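Local atomic coordinates of Alr3699 protein (Nostoc sp., PDB entry 4XSO), a protein that is of unknown function but belongs to the GT-B clan of glycosyltransferases, whose members pair two Rossmann-like domains. Residues Val209-Arg214 with Ala287-Ala292; Lys219-Leu224 with Gln248-Glu253; Ile238-Ala243 with Gly271-Ile276; Val311-Gly316 with Thr331-Ser336. One frame throughout, in Å; residues are numbered along the deposited sequence.

Contact 1. Residues Val209-Arg214 with Ala287-Ala292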
loop_
_atom_site.group_PDB
_atom_site.type_symbol
_atom_site.label_atom_id
_atom_site.label_comp_id
_atom_site.label_asym_id
_atom_site.label_seq_id
_atom_site.Cartn_x
_atom_site.Cartn_y
_atom_site.Cartn_z
ATOM N N VAL A 209 6.569 -2.023 49.740
ATOM C CA VAL A 209 7.094 -1.909 48.408
ATOM C C VAL A 209 6.011 -2.243 47.410
ATOM O O VAL A 209 5.465 -3.367 47.404
ATOM C CB VAL A 209 8.258 -2.876 48.151
ATOM C CG1 VAL A 209 8.824 -2.639 46.762
ATOM C CG2 VAL A 209 9.344 -2.698 49.186
ATOM N N GLY A 210 5.705 -1.303 46.513
ATOM C CA GLY A 210 4.623 -1.497 45.560
ATOM C C GLY A 210 5.188 -1.788 44.182
ATOM O O GLY A 210 6.181 -1.173 43.746
ATOM N N HIS A 211 4.527 -2.696 43.472
ATOM C CA HIS A 211 4.876 -3.008 42.127
ATOM C C HIS A 211 3.606 -2.836 41.314
ATOM O O HIS A 211 2.584 -3.458 41.641
ATOM C CB HIS A 211 5.350 -4.474 42.102
ATOM C CG HIS A 211 6.036 -4.871 40.841
ATOM N ND1 HIS A 211 5.366 -5.077 39.655
ATOM C CD2 HIS A 211 7.344 -5.076 40.568
ATOM C CE1 HIS A 211 6.237 -5.397 38.705
ATOM N NE2 HIS A 211 7.442 -5.374 39.236
ATOM N N PHE A 212 3.623 -2.019 40.296
ATOM C CA PHE A 212 2.357 -1.641 39.603
ATOM C C PHE A 212 2.443 -2.012 38.127
ATOM O O PHE A 212 3.099 -1.338 37.376
ATOM C CB PHE A 212 2.176 -0.141 39.681
ATOM C CG PHE A 212 1.989 0.327 41.068
ATOM C CD1 PHE A 212 3.062 0.561 41.858
ATOM C CD2 PHE A 212 0.746 0.461 41.577
ATOM C CE1 PHE A 212 2.909 0.940 43.143
ATOM C CE2 PHE A 212 0.564 0.812 42.888
ATOM C CZ PHE A 212 1.651 1.088 43.663
ATOM N N SER A 213 1.795 -3.059 37.712
ATOM C CA SER A 213 2.098 -3.614 36.398
ATOM C C SER A 213 1.100 -4.749 36.164
ATOM O O SER A 213 0.453 -5.189 37.106
ATOM C CB SER A 213 3.591 -3.939 36.288
ATOM O OG SER A 213 3.843 -5.028 35.447
ATOM N N ARG A 214 1.008 -5.254 34.929
ATOM C CA ARG A 214 0.299 -6.481 34.705
ATOM C C ARG A 214 1.297 -7.603 35.081
ATOM O O ARG A 214 2.514 -7.429 35.084
ATOM C CB ARG A 214 -0.159 -6.602 33.235
ATOM C CG ARG A 214 0.984 -6.531 32.243
ATOM C CD ARG A 214 0.487 -6.395 30.802
ATOM N NE ARG A 214 1.611 -6.080 29.929
ATOM C CZ ARG A 214 2.105 -4.859 29.726
ATOM N NH1 ARG A 214 1.543 -3.783 30.289
ATOM N NH2 ARG A 214 3.162 -4.716 28.927
ATOM N N ALA A 287 8.758 -0.147 43.272
ATOM C CA ALA A 287 9.693 -0.893 42.470
ATOM C C ALA A 287 9.262 -1.196 41.088
ATOM O O ALA A 287 8.260 -1.870 40.851
ATOM C CB ALA A 287 10.039 -2.238 43.180
ATOM N N HIS A 288 10.136 -0.843 40.168
ATOM C CA HIS A 288 10.044 -1.238 38.772
ATOM C C HIS A 288 11.144 -2.284 38.592
ATOM O O HIS A 288 12.299 -2.000 38.904
ATOM C CB HIS A 288 10.307 -0.004 37.906
ATOM C CG HIS A 288 10.463 -0.312 36.459
ATOM N ND1 HIS A 288 11.685 -0.600 35.887
ATOM C CD2 HIS A 288 9.553 -0.394 35.462
ATOM C CE1 HIS A 288 11.523 -0.871 34.609
ATOM N NE2 HIS A 288 10.235 -0.766 34.328
ATOM N N THR A 289 10.801 -3.490 38.146
ATOM C CA THR A 289 11.803 -4.574 38.098
ATOM C C THR A 289 11.686 -5.364 36.803
ATOM O O THR A 289 11.858 -6.574 36.825
ATOM C CB THR A 289 11.592 -5.545 39.249
ATOM O OG1 THR A 289 10.314 -6.192 39.107
ATOM C CG2 THR A 289 11.645 -4.784 40.563
ATOM N N SER A 290 11.326 -4.682 35.707
ATOM C CA SER A 290 11.248 -5.306 34.379
ATOM C C SER A 290 12.604 -5.894 33.920
ATOM O O SER A 290 13.674 -5.310 34.127
ATOM C CB SER A 290 10.762 -4.297 33.362
ATOM O OG SER A 290 9.440 -3.898 33.675
ATOM N N THR A 291 12.533 -7.044 33.274
ATOM C CA THR A 291 13.730 -7.833 32.927
ATOM C C THR A 291 14.054 -7.674 31.484
ATOM O O THR A 291 14.927 -8.308 30.998
ATOM C CB THR A 291 13.533 -9.317 33.232
ATOM O OG1 THR A 291 12.328 -9.777 32.601
ATOM C CG2 THR A 291 13.422 -9.527 34.709
ATOM N N ALA A 292 13.300 -6.834 30.786
ATOM C CA ALA A 292 13.608 -6.513 29.447
ATOM C C ALA A 292 13.518 -4.986 29.322
ATOM O O ALA A 292 12.669 -4.374 29.984
ATOM C CB ALA A 292 12.616 -7.207 28.509
HETATM O O HOH W 1 6.054 -1.180 39.271
#
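His211 and Ala287 meet in a buried contact between neighbouring parallel strands in the middle of the C-terminal Rossmann-like sheet. Strand 207-212 runs beside strand 285-287 there, and the two chains separate after Ala287. Ala287 N donates to Gly210 O at 2.8 Å, close to straight at 164°. One step further on, a water takes over from direct pairing. It accepts from Phe212 N and donates to Ala287 O, and both bonds are 2.8 Å long. The same water lies over the centre of one face of the His211 imidazole, 3.9 Å above the ring plane. Val209 CG1 packs on Ala287 CB at 3.8 Å, and Leu224 of helix 221-228 also touches Val209.

The side-chain bond is made at the rim of the imidazole. His211 CG is anti to the backbone N (chi1 -167°), and the ring beyond it crosses the Thr289 side chain at a slant. His211 NE2 donates to Thr289 OG1 at 3.0 Å, and the hydroxyl oxygen lies in the ring plane. The bond is bent, with an angle of 140° at the hydrogen. His211 NE2 also has a weak hydrogen bond to Lys219 O. Thr289 OG1 is also hydrogen-bonded to Gly220 O, at the start of helix 221-228.

The Thr289 hydroxyl thus links the imidazole N-H to a carbonyl. These buried polar atoms are satisfied, which probably fixes the rotation of both side chains.

Contact 2. Residues Lys219-Leu224 with Gln248-Glu253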
loop_
_atom_site.group_PDB
_atom_site.type_symbol
_atom_site.label_atom_id
_atom_site.label_comp_id
_atom_site.label_asym_id
_atom_site.label_seq_id
_atom_site.Cartn_x
_atom_site.Cartn_y
_atom_site.Cartn_z
ATOM N N LYS A 219 7.765 -8.240 33.178
ATOM C CA LYS A 219 7.605 -7.203 34.208
ATOM C C LYS A 219 8.279 -7.500 35.548
ATOM O O LYS A 219 8.374 -6.605 36.406
ATOM C CB LYS A 219 6.144 -6.826 34.396
ATOM C CG LYS A 219 5.511 -6.256 33.104
ATOM C CD LYS A 219 6.138 -4.909 32.767
ATOM C CE LYS A 219 5.575 -4.242 31.531
ATOM N NZ LYS A 219 4.490 -3.303 31.939
ATOM N N GLY A 220 8.714 -8.741 35.754
ATOM C CA GLY A 220 9.639 -9.066 36.842
ATOM C C GLY A 220 9.142 -9.070 38.283
ATOM O O GLY A 220 9.897 -8.850 39.232
ATOM N N GLN A 221 7.895 -9.389 38.486
ATOM C CA GLN A 221 7.393 -9.512 39.864
ATOM C C GLN A 221 8.157 -10.564 40.659
ATOM O O GLN A 221 8.338 -10.394 41.846
ATOM C CB GLN A 221 5.901 -9.880 39.874
ATOM C CG GLN A 221 4.969 -8.717 39.572
ATOM C CD GLN A 221 4.679 -8.560 38.086
ATOM O OE1 GLN A 221 5.207 -9.302 37.257
ATOM N NE2 GLN A 221 3.834 -7.583 37.745
ATOM N N HIS A 222 8.643 -11.618 39.994
ATOM C CA HIS A 222 9.402 -12.684 40.683
ATOM C C HIS A 222 10.740 -12.199 41.245
ATOM O O HIS A 222 11.237 -12.722 42.241
ATOM C CB HIS A 222 9.594 -13.917 39.743
ATOM C CG HIS A 222 10.465 -13.636 38.553
ATOM N ND1 HIS A 222 10.014 -12.948 37.434
ATOM C CD2 HIS A 222 11.774 -13.907 38.326
ATOM C CE1 HIS A 222 11.009 -12.817 36.576
ATOM N NE2 HIS A 222 12.090 -13.368 37.103
ATOM N N ILE A 223 11.301 -11.160 40.642
ATOM C CA ILE A 223 12.535 -10.538 41.133
ATOM C C ILE A 223 12.269 -9.788 42.466
ATOM O O ILE A 223 13.031 -9.937 43.398
ATOM C CB ILE A 223 13.128 -9.556 40.061
ATOM C CG1 ILE A 223 13.278 -10.233 38.698
ATOM C CG2 ILE A 223 14.456 -8.939 40.527
ATOM C CD1 ILE A 223 14.371 -11.289 38.710
ATOM N N LEU A 224 11.174 -8.990 42.552
ATOM C CA LEU A 224 10.789 -8.363 43.806
ATOM C C LEU A 224 10.574 -9.427 44.899
ATOM O O LEU A 224 10.979 -9.242 46.038
ATOM C CB LEU A 224 9.547 -7.441 43.625
ATOM C CG LEU A 224 8.975 -6.821 44.913
ATOM C CD1 LEU A 224 10.012 -5.930 45.558
ATOM C CD2 LEU A 224 7.718 -5.998 44.580
ATOM N N GLN A 248 -1.118 -17.031 32.093
ATOM C CA GLN A 248 -1.551 -17.851 33.249
ATOM C C GLN A 248 -0.480 -18.692 33.938
ATOM O O GLN A 248 -0.448 -18.743 35.163
ATOM C CB GLN A 248 -2.763 -18.674 32.862
ATOM C CG GLN A 248 -3.976 -17.761 32.745
ATOM C CD GLN A 248 -4.101 -16.786 33.935
ATOM O OE1 GLN A 248 -4.092 -15.541 33.763
ATOM N NE2 GLN A 248 -4.206 -17.351 35.155
ATOM N N ASP A 249 0.419 -19.347 33.214
ATOM C CA ASP A 249 1.521 -20.092 33.904
ATOM C C ASP A 249 2.381 -19.245 34.849
ATOM O O ASP A 249 2.977 -19.768 35.825
ATOM C CB ASP A 249 2.530 -20.687 32.887
ATOM C CG ASP A 249 1.914 -21.691 31.943
ATOM O OD1 ASP A 249 0.683 -21.819 31.929
ATOM O OD2 ASP A 249 2.684 -22.344 31.201
ATOM N N TYR A 250 2.518 -17.947 34.523
ATOM C CA TYR A 250 3.338 -17.038 35.361
ATOM C C TYR A 250 2.685 -16.739 36.690
ATOM O O TYR A 250 3.323 -16.718 37.718
ATOM C CB TYR A 250 3.589 -15.706 34.654
ATOM C CG TYR A 250 4.576 -14.797 35.362
ATOM C CD1 TYR A 250 5.893 -15.196 35.541
ATOM C CD2 TYR A 250 4.194 -13.534 35.821
ATOM C CE1 TYR A 250 6.821 -14.359 36.156
ATOM C CE2 TYR A 250 5.113 -12.691 36.479
ATOM C CZ TYR A 250 6.421 -13.105 36.664
ATOM O OH TYR A 250 7.386 -12.307 37.282
ATOM N N VAL A 251 1.408 -16.439 36.666
ATOM C CA VAL A 251 0.697 -16.193 37.910
ATOM C C VAL A 251 0.744 -17.381 38.870
ATOM O O VAL A 251 1.070 -17.213 40.045
ATOM C CB VAL A 251 -0.738 -15.796 37.612
ATOM C CG1 VAL A 251 -1.561 -15.855 38.885
ATOM C CG2 VAL A 251 -0.724 -14.406 36.993
ATOM N N LYS A 252 0.468 -18.580 38.357
ATOM C CA LYS A 252 0.757 -19.855 39.077
ATOM C C LYS A 252 2.193 -19.923 39.635
ATOM O O LYS A 252 2.399 -20.250 40.793
ATOM C CB LYS A 252 0.542 -21.057 38.135
ATOM C CG LYS A 252 0.617 -22.434 38.805
ATOM C CD LYS A 252 0.825 -23.563 37.797
ATOM C CE LYS A 252 2.299 -23.626 37.374
ATOM N NZ LYS A 252 2.451 -23.947 35.930
ATOM N N GLU A 253 3.173 -19.588 38.816
ATOM C CA GLU A 253 4.577 -19.590 39.235
ATOM C C GLU A 253 4.823 -18.568 40.369
ATOM O O GLU A 253 5.526 -18.859 41.357
ATOM C CB GLU A 253 5.461 -19.379 38.016
ATOM C CG GLU A 253 6.964 -19.534 38.258
ATOM C CD GLU A 253 7.751 -18.221 38.057
ATOM O OE1 GLU A 253 8.153 -17.579 39.080
ATOM O OE2 GLU A 253 7.944 -17.826 36.867
#
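Tyr250 and His222 tie together two successive helices of the beta-alpha-beta crossovers in the C-terminal Rossmann-like domain. Helix 221-228 follows strand 207-212, and helix 248-260 follows strand 235-240. Tyr250 reaches across from its helix with CG anti to the backbone N (chi1 -172°), and its hydroxyl does most of the touching. His222 meets it with CG set between the backbone N and the carbonyl carbon (chi1 66°), a crowded position. His222 ND1 and Tyr250 OH form a hydrogen bond of 2.7 Å, nearly straight at 167°; either could be the donor. The hydroxyl oxygen lies in the imidazole plane. The two rings meet rim to rim, centroids 5.8 Å apart and planes almost perpendicular, so neither covers the face of the other.

Gln221 comes to another part of the phenol rim. Its chain bends at chi2, and Gln221 OE1 lies 3.5 Å from Tyr250 CE2. The other end of that amide is held as well, since Gln221 NE2 is hydrogen-bonded to Arg214 O. Gly220 is the N-cap residue of helix 221-228, and Gly220 C is 3.8 Å from Tyr250 OH. Glu253, one turn on from Tyr250, touches the other helix lightly: Glu253 OE1 lies 4.0 Å from His222 CB.

Contact 3. Residues Ile238-Ala243 with Gly271-Ile276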
loop_
_atom_site.group_PDB
_atom_site.type_symbol
_atom_site.label_atom_id
_atom_site.label_comp_id
_atom_site.label_asym_id
_atom_site.label_seq_id
_atom_site.Cartn_x
_atom_site.Cartn_y
_atom_site.Cartn_z
ATOM N N ILE A 238 3.095 -5.089 47.759
ATOM C CA ILE A 238 1.790 -5.084 47.152
ATOM C C ILE A 238 2.008 -5.149 45.691
ATOM O O ILE A 238 2.809 -4.372 45.119
ATOM C CB ILE A 238 0.885 -3.867 47.562
ATOM C CG1 ILE A 238 1.512 -2.547 47.150
ATOM C CG2 ILE A 238 0.634 -3.830 49.064
ATOM C CD1 ILE A 238 0.528 -1.383 47.232
ATOM N N LEU A 239 1.335 -6.112 45.066
ATOM C CA LEU A 239 1.345 -6.301 43.607
ATOM C C LEU A 239 -0.000 -5.824 43.080
ATOM O O LEU A 239 -1.072 -6.374 43.422
ATOM C CB LEU A 239 1.574 -7.758 43.202
ATOM C CG LEU A 239 2.790 -8.407 43.890
ATOM C CD1 LEU A 239 3.029 -9.765 43.259
ATOM C CD2 LEU A 239 4.029 -7.628 43.741
ATOM N N VAL A 240 0.076 -4.805 42.227
ATOM C CA VAL A 240 -1.088 -4.185 41.711
ATOM C C VAL A 240 -1.057 -4.378 40.237
ATOM O O VAL A 240 -0.120 -3.985 39.542
ATOM C CB VAL A 240 -1.112 -2.687 42.080
ATOM C CG1 VAL A 240 -2.406 -2.063 41.669
ATOM C CG2 VAL A 240 -0.926 -2.528 43.590
ATOM N N GLY A 241 -2.091 -5.040 39.778
ATOM C CA GLY A 241 -2.328 -5.305 38.392
ATOM C C GLY A 241 -2.990 -6.684 38.268
ATOM O O GLY A 241 -3.124 -7.492 39.234
ATOM N N ASP A 242 -3.400 -6.960 37.060
ATOM C CA ASP A 242 -4.149 -8.145 36.808
ATOM C C ASP A 242 -3.315 -9.061 35.944
ATOM O O ASP A 242 -2.275 -8.690 35.429
ATOM C CB ASP A 242 -5.560 -7.830 36.239
ATOM C CG ASP A 242 -5.520 -6.988 35.002
ATOM O OD1 ASP A 242 -4.505 -6.325 34.759
ATOM O OD2 ASP A 242 -6.519 -6.969 34.271
ATOM N N ALA A 243 -3.813 -10.278 35.861
ATOM C CA ALA A 243 -3.276 -11.353 35.071
ATOM C C ALA A 243 -3.957 -11.260 33.726
ATOM O O ALA A 243 -5.065 -10.721 33.598
ATOM C CB ALA A 243 -3.648 -12.670 35.750
ATOM N N GLY A 271 -4.971 -6.971 42.713
ATOM C CA GLY A 271 -5.674 -7.015 41.468
ATOM C C GLY A 271 -5.608 -5.696 40.676
ATOM O O GLY A 271 -4.786 -4.848 40.942
ATOM N N PHE A 272 -6.465 -5.535 39.680
ATOM C CA PHE A 272 -6.436 -4.291 38.876
ATOM C C PHE A 272 -7.025 -3.137 39.675
ATOM O O PHE A 272 -8.120 -3.235 40.189
ATOM C CB PHE A 272 -7.176 -4.470 37.557
ATOM C CG PHE A 272 -7.180 -3.237 36.694
ATOM C CD1 PHE A 272 -8.055 -2.175 36.965
ATOM C CD2 PHE A 272 -6.334 -3.130 35.603
ATOM C CE1 PHE A 272 -8.054 -1.033 36.169
ATOM C CE2 PHE A 272 -6.341 -1.986 34.799
ATOM C CZ PHE A 272 -7.204 -0.953 35.090
ATOM N N ARG A 273 -6.283 -2.048 39.803
ATOM C CA ARG A 273 -6.768 -0.899 40.514
ATOM C C ARG A 273 -6.720 0.321 39.621
ATOM O O ARG A 273 -5.768 0.532 38.868
ATOM C CB ARG A 273 -5.944 -0.668 41.766
ATOM C CG ARG A 273 -5.978 -1.815 42.761
ATOM C CD ARG A 273 -7.262 -1.793 43.529
ATOM N NE ARG A 273 -7.295 -0.596 44.406
ATOM C CZ ARG A 273 -7.369 -0.612 45.705
ATOM N NH1 ARG A 273 -7.496 -1.761 46.341
ATOM N NH2 ARG A 273 -7.398 0.543 46.373
ATOM N N ALA A 274 -7.765 1.123 39.732
ATOM C CA ALA A 274 -7.844 2.441 39.047
ATOM C C ALA A 274 -7.138 3.562 39.824
ATOM O O ALA A 274 -6.642 4.515 39.205
ATOM C CB ALA A 274 -9.301 2.808 38.800
ATOM N N ASP A 275 -6.999 3.416 41.140
ATOM C CA ASP A 275 -6.402 4.468 42.000
ATOM C C ASP A 275 -4.842 4.295 42.220
ATOM O O ASP A 275 -4.319 4.170 43.355
ATOM C CB ASP A 275 -7.105 4.507 43.324
ATOM C CG ASP A 275 -7.119 3.110 44.012
ATOM O OD1 ASP A 275 -7.396 2.139 43.313
ATOM O OD2 ASP A 275 -6.810 2.992 45.204
ATOM N N ILE A 276 -4.127 4.321 41.116
ATOM C CA ILE A 276 -2.722 4.063 41.127
ATOM C C ILE A 276 -1.930 5.107 41.857
ATOM O O ILE A 276 -1.067 4.771 42.627
ATOM C CB ILE A 276 -2.167 3.831 39.715
ATOM C CG1 ILE A 276 -2.849 2.621 39.048
ATOM C CG2 ILE A 276 -0.662 3.588 39.827
ATOM C CD1 ILE A 276 -2.567 1.254 39.662
HETATM O O HOH W 2 -2.637 -8.048 41.769
#
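Leu239, Gly241 and Gly271 share one water molecule, which three backbone groups grip. It donates to Gly241 O at 2.6 Å and to Leu239 O at 2.8 Å, and it accepts from Gly271 N at 2.7 Å. Leu239 O and Gly271 N are themselves 4.0 Å apart, so the water bridges a place where the two chains have drawn apart. One direct bond remains: Gly241 N donates to Gly271 O at 2.9 Å. It is bent to 134°, and the donor stands well above the carbonyl plane. The backbone angles of Gly241 would press a beta carbon into the Val240 carbonyl oxygen, which suits a glycine here.

The side chains meet in two places. Val240 CG1, anti to the backbone N, touches Arg273 CG at 3.7 Å and Ile276 CD1 at 3.9 Å. The Arg273 chain bends twice beyond that point. Its guanidinium then grips the Asp275 carboxylate side-on, NE to OD1 and NH2 to OD2, each oxygen using its syn lone pair. Asp242 and Phe272 lie side by side and point the same way, with Asp242 OD1 at the ring edge near CD2.

The contact sits where strands 235-240 and 267-271 end, the latter being the outermost strand on this side of the sheet. Val240 also packs on Phe212 of strand 207-212 and on Leu279 of helix 276-282.

Contact 4. Residues Val311-Gly316 with Thr331-Ser336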
loop_
_atom_site.group_PDB
_atom_site.type_symbol
_atom_site.label_atom_id
_atom_site.label_comp_id
_atom_site.label_asym_id
_atom_site.label_seq_id
_atom_site.Cartn_x
_atom_site.Cartn_y
_atom_site.Cartn_z
ATOM N N VAL A 311 12.767 2.628 42.695
ATOM C CA VAL A 311 13.884 1.810 42.296
ATOM C C VAL A 311 13.472 1.224 40.988
ATOM O O VAL A 311 12.366 0.784 40.861
ATOM C CB VAL A 311 14.238 0.674 43.348
ATOM C CG1 VAL A 311 13.093 -0.190 43.712
ATOM C CG2 VAL A 311 15.385 -0.205 42.814
ATOM N N ALA A 312 14.348 1.275 39.998
ATOM C CA ALA A 312 14.092 0.738 38.681
ATOM C C ALA A 312 15.200 -0.118 38.138
ATOM O O ALA A 312 16.347 -0.047 38.563
ATOM C CB ALA A 312 13.841 1.866 37.683
ATOM N N ALA A 313 14.853 -0.879 37.118
ATOM C CA ALA A 313 15.835 -1.757 36.490
ATOM C C ALA A 313 16.620 -0.893 35.516
ATOM O O ALA A 313 16.026 -0.079 34.809
ATOM C CB ALA A 313 15.128 -2.934 35.799
ATOM N N LYS A 314 17.950 -0.977 35.563
ATOM C CA LYS A 314 18.839 -0.170 34.751
ATOM C C LYS A 314 18.952 -0.685 33.309
ATOM O O LYS A 314 19.927 -1.384 32.944
ATOM C CB LYS A 314 20.205 -0.108 35.400
ATOM C CG LYS A 314 21.097 0.957 34.825
ATOM C CD LYS A 314 22.493 1.010 35.445
ATOM C CE LYS A 314 23.431 1.829 34.548
ATOM N NZ LYS A 314 24.217 2.839 35.310
ATOM N N ALA A 315 17.941 -0.332 32.518
ATOM C CA ALA A 315 17.821 -0.654 31.096
ATOM C C ALA A 315 16.812 0.288 30.382
ATOM O O ALA A 315 15.900 0.878 31.027
ATOM C CB ALA A 315 17.390 -2.102 30.923
ATOM N N GLY A 316 17.011 0.457 29.067
ATOM C CA GLY A 316 16.115 1.245 28.240
ATOM C C GLY A 316 15.870 2.629 28.775
ATOM O O GLY A 316 16.769 3.260 29.228
ATOM N N THR A 331 19.077 -0.406 39.523
ATOM C CA THR A 331 19.763 -1.677 39.770
ATOM C C THR A 331 19.793 -2.543 38.525
ATOM O O THR A 331 18.933 -2.443 37.652
ATOM C CB THR A 331 19.006 -2.478 40.836
ATOM O OG1 THR A 331 17.671 -2.697 40.372
ATOM C CG2 THR A 331 18.955 -1.717 42.119
ATOM N N THR A 332 20.760 -3.456 38.482
ATOM C CA THR A 332 20.938 -4.318 37.339
ATOM C C THR A 332 19.740 -5.182 37.092
ATOM O O THR A 332 19.342 -5.887 37.964
ATOM C CB THR A 332 22.095 -5.269 37.620
ATOM O OG1 THR A 332 23.255 -4.495 37.973
ATOM C CG2 THR A 332 22.355 -6.151 36.417
ATOM N N PRO A 333 19.169 -5.183 35.876
ATOM C CA PRO A 333 17.967 -5.997 35.762
ATOM C C PRO A 333 18.204 -7.481 36.046
ATOM O O PRO A 333 19.248 -8.016 35.705
ATOM C CB PRO A 333 17.495 -5.786 34.318
ATOM C CG PRO A 333 18.229 -4.620 33.821
ATOM C CD PRO A 333 19.469 -4.450 34.637
ATOM N N GLY A 334 17.205 -8.105 36.662
ATOM C CA GLY A 334 17.210 -9.513 37.013
ATOM C C GLY A 334 17.945 -9.866 38.297
ATOM O O GLY A 334 17.940 -11.029 38.668
ATOM N N GLU A 335 18.600 -8.889 38.957
ATOM C CA GLU A 335 19.394 -9.154 40.176
ATOM C C GLU A 335 18.674 -8.778 41.499
ATOM O O GLU A 335 18.656 -7.612 41.934
ATOM C CB GLU A 335 20.741 -8.453 40.084
ATOM C CG GLU A 335 21.386 -8.584 38.715
ATOM C CD GLU A 335 22.046 -9.941 38.457
ATOM O OE1 GLU A 335 21.402 -10.985 38.685
ATOM O OE2 GLU A 335 23.221 -9.945 38.002
ATOM N N SER A 336 18.150 -9.780 42.174
ATOM C CA SER A 336 17.321 -9.563 43.328
ATOM C C SER A 336 18.086 -9.110 44.524
ATOM O O SER A 336 17.516 -8.404 45.394
ATOM C CB SER A 336 16.466 -10.807 43.648
ATOM O OG SER A 336 17.266 -11.934 43.977
#
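Pro333 brings the one ring of this contact against Ala313, Lys314 and Ala315; no aromatic ring or planar side-chain group touches across it. The proline ring is puckered and works through its rim carbons. Pro333 CB meets Ala313 CB at 4.0 Å, Pro333 CG meets Ala315 CB at 3.9 Å, and Pro333 CD lies 3.5 Å from Lys314 O.

The flat groups that do bond are peptides. Thr331 N donates to Ala312 O at 2.9 Å. Lys314 N donates to Thr331 O at 2.7 Å. Thr331 is thus held through both its N-H and its C=O, by the residues on either side of Ala313. Its hydroxyl adds a weak, long bond to Ala312 O. Beside it, Thr331 CG2 packs on Val311 CG2 at 3.9 Å, and Ile342 of helix 336-348 touches both side chains.

After Thr331 the chain makes a type II turn from Thr332 to Glu335, and helix 336-348 begins. Parallel pairing of successive strands joined through a helix is the pattern of a Rossmann-like sheet. Here the pair is its last two strands, 310-313 and 329-331.

In the fold
All four contacts belong to the C-terminal Rossmann-like domain, and contacts 1, 3 and 4 reach the same parallel sheet. Contacts 1 and 2 are buried, contact 1 at the middle of the sheet and contact 2 beside it, between helices that flank strand 235-240 in the chain. Contacts 3 and 4 are partly buried, lie at the two margins of the sheet, and do not touch; their nearest atoms are about 11 Å apart. Contact 2 joins contact 1 through Gly220 and Arg214. The chemistry follows place. Contacts 1 and 3 mix direct backbone bonds with a bridging water, contact 4 pairs strands directly, and contact 2 depends on side chains. A charged pair accompanies contact 3.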